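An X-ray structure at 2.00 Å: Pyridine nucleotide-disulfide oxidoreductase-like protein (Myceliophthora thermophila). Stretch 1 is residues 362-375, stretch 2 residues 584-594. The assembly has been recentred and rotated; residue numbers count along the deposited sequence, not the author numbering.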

# COMPACT_ATOMS: atom_id res chain seq x y z
N PHE A 362 3.09 -13.17 11.64
CA PHE A 362 3.11 -12.30 10.41
C PHE A 362 4.28 -12.58 9.44
O PHE A 362 4.19 -12.34 8.21
CB PHE A 362 3.01 -10.82 10.74
CG PHE A 362 2.41 -9.97 9.65
CD1 PHE A 362 1.05 -10.05 9.34
CD2 PHE A 362 3.21 -9.04 8.95
CE1 PHE A 362 0.50 -9.25 8.31
CE2 PHE A 362 2.68 -8.28 7.93
CZ PHE A 362 1.31 -8.36 7.63
N SER A 363 5.34 -13.12 9.97
CA SER A 363 6.51 -13.54 9.19
C SER A 363 6.15 -14.56 8.09
O SER A 363 6.88 -14.72 7.09
CB SER A 363 7.49 -14.20 10.19
OG SER A 363 6.87 -15.36 10.76
N ALA A 364 5.01 -15.23 8.24
CA ALA A 364 4.50 -16.12 7.20
C ALA A 364 4.47 -15.40 5.88
O ALA A 364 4.65 -15.99 4.87
CB ALA A 364 3.06 -16.62 7.55
N VAL A 365 4.12 -14.14 5.88
CA VAL A 365 3.98 -13.42 4.63
C VAL A 365 5.10 -12.47 4.35
O VAL A 365 5.18 -12.03 3.23
CB VAL A 365 2.67 -12.68 4.41
CG1 VAL A 365 1.56 -13.69 4.08
CG2 VAL A 365 2.34 -11.76 5.58
N ILE A 366 5.89 -12.13 5.36
CA ILE A 366 7.02 -11.20 5.22
C ILE A 366 8.38 -11.87 5.02
O ILE A 366 9.20 -11.38 4.24
CB ILE A 366 7.07 -10.30 6.50
CG1 ILE A 366 5.85 -9.42 6.53
CG2 ILE A 366 8.32 -9.52 6.55
CD1 ILE A 366 5.54 -8.79 5.22
N GLY A 367 8.60 -13.03 5.65
CA GLY A 367 9.92 -13.66 5.64
C GLY A 367 10.42 -13.68 7.07
O GLY A 367 9.92 -12.96 7.93
N SER A 368 11.43 -14.47 7.33
CA SER A 368 12.14 -14.48 8.59
C SER A 368 13.55 -14.83 8.32
O SER A 368 13.75 -15.71 7.54
CB SER A 368 11.57 -15.60 9.51
OG SER A 368 12.23 -15.61 10.76
N PRO A 369 14.55 -14.20 8.96
CA PRO A 369 15.91 -14.72 8.75
C PRO A 369 16.29 -15.87 9.66
O PRO A 369 17.48 -16.25 9.72
CB PRO A 369 16.79 -13.53 9.14
CG PRO A 369 16.01 -12.80 10.21
CD PRO A 369 14.56 -13.01 9.82
N ARG A 370 15.37 -16.41 10.41
CA ARG A 370 15.79 -17.26 11.50
C ARG A 370 15.58 -18.71 11.24
O ARG A 370 15.98 -19.52 12.06
CB ARG A 370 14.96 -16.88 12.71
CG ARG A 370 15.57 -17.25 14.00
CD ARG A 370 14.48 -17.62 14.93
NE ARG A 370 14.07 -16.49 15.72
CZ ARG A 370 12.94 -16.46 16.42
NH1 ARG A 370 12.05 -17.48 16.35
NH2 ARG A 370 12.66 -15.37 17.17
N HIS A 371 14.88 -19.07 10.17
CA HIS A 371 14.47 -20.43 10.03
C HIS A 371 14.97 -21.07 8.77
O HIS A 371 14.44 -22.08 8.41
CB HIS A 371 12.93 -20.56 10.07
CG HIS A 371 12.33 -20.03 11.32
ND1 HIS A 371 12.22 -20.78 12.46
CD2 HIS A 371 11.85 -18.81 11.62
CE1 HIS A 371 11.67 -20.05 13.41
NE2 HIS A 371 11.45 -18.85 12.93
N GLY A 372 15.97 -20.53 8.10
CA GLY A 372 16.46 -21.13 6.84
C GLY A 372 15.53 -20.86 5.66
O GLY A 372 14.68 -20.00 5.74
N ILE A 373 15.70 -21.64 4.59
CA ILE A 373 14.92 -21.57 3.39
C ILE A 373 14.12 -22.83 3.32
O ILE A 373 14.61 -23.89 3.65
CB ILE A 373 15.87 -21.42 2.18
CG1 ILE A 373 16.38 -19.97 2.15
CG2 ILE A 373 15.15 -21.79 0.87
CD1 ILE A 373 17.74 -19.75 1.52
N VAL A 374 12.88 -22.73 2.89
CA VAL A 374 12.03 -23.86 2.90
C VAL A 374 12.34 -24.69 1.68
O VAL A 374 12.30 -24.17 0.62
CB VAL A 374 10.55 -23.46 2.95
CG1 VAL A 374 9.64 -24.66 2.74
CG2 VAL A 374 10.26 -22.80 4.29
N GLU A 375 12.66 -25.97 1.84
CA GLU A 375 12.88 -26.84 0.67
C GLU A 375 11.57 -27.15 0.02
O GLU A 375 10.59 -27.31 0.69
CB GLU A 375 13.49 -28.16 1.07
CG GLU A 375 14.92 -28.04 1.54
CD GLU A 375 15.35 -29.35 2.20
OE1 GLU A 375 15.24 -30.43 1.53
OE2 GLU A 375 15.72 -29.30 3.41
N MET A 584 12.97 -17.69 -7.12
CA MET A 584 12.32 -19.01 -7.24
C MET A 584 12.74 -19.92 -6.09
O MET A 584 11.90 -20.62 -5.49
CB MET A 584 12.72 -19.69 -8.51
CG MET A 584 12.10 -19.11 -9.75
SD MET A 584 12.76 -20.02 -11.20
CE MET A 584 12.44 -18.90 -12.52
N LYS A 585 14.02 -19.82 -5.70
CA LYS A 585 14.54 -20.59 -4.57
C LYS A 585 13.80 -20.31 -3.23
O LYS A 585 13.81 -21.12 -2.30
CB LYS A 585 16.01 -20.29 -4.49
CG LYS A 585 16.76 -21.05 -3.47
CD LYS A 585 18.24 -20.87 -3.68
CE LYS A 585 18.77 -19.76 -2.87
NZ LYS A 585 20.17 -19.54 -3.34
N HIS A 586 13.21 -19.12 -3.12
CA HIS A 586 12.53 -18.70 -1.91
C HIS A 586 11.01 -18.95 -1.86
O HIS A 586 10.38 -18.65 -0.82
CB HIS A 586 12.79 -17.19 -1.71
CG HIS A 586 14.18 -16.88 -1.32
ND1 HIS A 586 14.57 -16.70 -0.02
CD2 HIS A 586 15.31 -16.74 -2.06
CE1 HIS A 586 15.86 -16.42 0.02
NE2 HIS A 586 16.35 -16.49 -1.21
N ALA A 587 10.44 -19.52 -2.94
CA ALA A 587 9.00 -19.61 -3.17
C ALA A 587 8.28 -20.52 -2.15
O ALA A 587 7.14 -20.25 -1.77
CB ALA A 587 8.72 -20.05 -4.61
N GLY A 588 8.96 -21.54 -1.69
CA GLY A 588 8.42 -22.45 -0.67
C GLY A 588 7.97 -21.74 0.59
O GLY A 588 6.96 -22.11 1.15
N TRP A 589 8.65 -20.68 0.99
CA TRP A 589 8.18 -19.87 2.12
C TRP A 589 6.71 -19.47 1.94
O TRP A 589 5.92 -19.55 2.87
CB TRP A 589 9.05 -18.62 2.35
CG TRP A 589 8.76 -18.02 3.65
CD1 TRP A 589 7.77 -17.14 3.93
CD2 TRP A 589 9.42 -18.28 4.87
NE1 TRP A 589 7.78 -16.82 5.28
CE2 TRP A 589 8.77 -17.51 5.88
CE3 TRP A 589 10.51 -19.09 5.23
CZ2 TRP A 589 9.16 -17.55 7.23
CZ3 TRP A 589 10.91 -19.13 6.55
CH2 TRP A 589 10.21 -18.37 7.55
N PHE A 590 6.34 -19.12 0.72
CA PHE A 590 5.03 -18.53 0.47
C PHE A 590 3.88 -19.49 0.20
O PHE A 590 2.73 -19.07 -0.01
CB PHE A 590 5.15 -17.36 -0.49
CG PHE A 590 6.20 -16.34 -0.03
CD1 PHE A 590 5.87 -15.36 0.90
CD2 PHE A 590 7.49 -16.40 -0.47
CE1 PHE A 590 6.83 -14.47 1.39
CE2 PHE A 590 8.46 -15.47 -0.04
CZ PHE A 590 8.12 -14.47 0.90
N ALA A 591 4.16 -20.78 0.35
CA ALA A 591 3.06 -21.77 0.55
C ALA A 591 2.18 -21.41 1.73
O ALA A 591 1.01 -21.81 1.78
CB ALA A 591 3.64 -23.14 0.78
N SER A 592 2.76 -20.66 2.69
CA SER A 592 1.97 -20.03 3.74
C SER A 592 0.68 -19.39 3.27
O SER A 592 -0.26 -19.31 4.00
CB SER A 592 2.80 -18.98 4.46
OG SER A 592 3.04 -17.87 3.61
N VAL A 593 0.61 -18.94 2.04
CA VAL A 593 -0.52 -18.20 1.57
C VAL A 593 -1.64 -19.12 1.02
O VAL A 593 -2.76 -18.70 0.88
CB VAL A 593 0.04 -17.14 0.61
CG1 VAL A 593 -0.73 -16.96 -0.65
CG2 VAL A 593 0.22 -15.85 1.40
N THR A 594 -1.34 -20.39 0.79
CA THR A 594 -2.32 -21.36 0.29
C THR A 594 -3.59 -21.43 1.01
O THR A 594 -4.63 -21.46 0.38
CB THR A 594 -1.75 -22.75 0.46
OG1 THR A 594 -0.51 -22.76 -0.24
CG2 THR A 594 -2.68 -23.80 -0.12
O HOH W 1 11.88 -21.60 -0.18

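The two stretches, more than 200 residues apart in sequence, meet in a contact centred on the buried Trp 589, where two side-chain donors of stretch 2 bind backbone carbonyls at the short helix of stretch 1. Trp 589 has the largest covered area of any residue here. With chi1 in t, its indole reaches into the bend of stretch 1, and NE1 donates a hydrogen bond to Ser 363 O (2.9 Å), a carbonyl that also accepts from Gly 367 N (2.8 Å) within the helical turn. Nearby, Ser 592, in the p rotamer, donates from OG to Ala 364 O at 2.8 Å; Ala 364 CB lies 3.9 Å from Ser 592 CB.

The chain then wraps around the indole. Gly 367 leaves the helix with positive phi, a conformation that calls for glycine, and its CA makes an off-centre CH-pi contact with the five-membered ring. Farther along, Ser 368 CB lies 3.7 Å from Trp 589 CH2, and Val 374 CG2 packs 3.8 Å from Trp 589 CE3. Val 365 CG1 meets Val 593 CG2 at 3.7 Å, a second apolar contact. Beyond the indole, water 1 bridges the backbones, donating to Val 374 O (2.7 Å) and Lys 585 O (2.9 Å), two acceptors that could not bond each other directly.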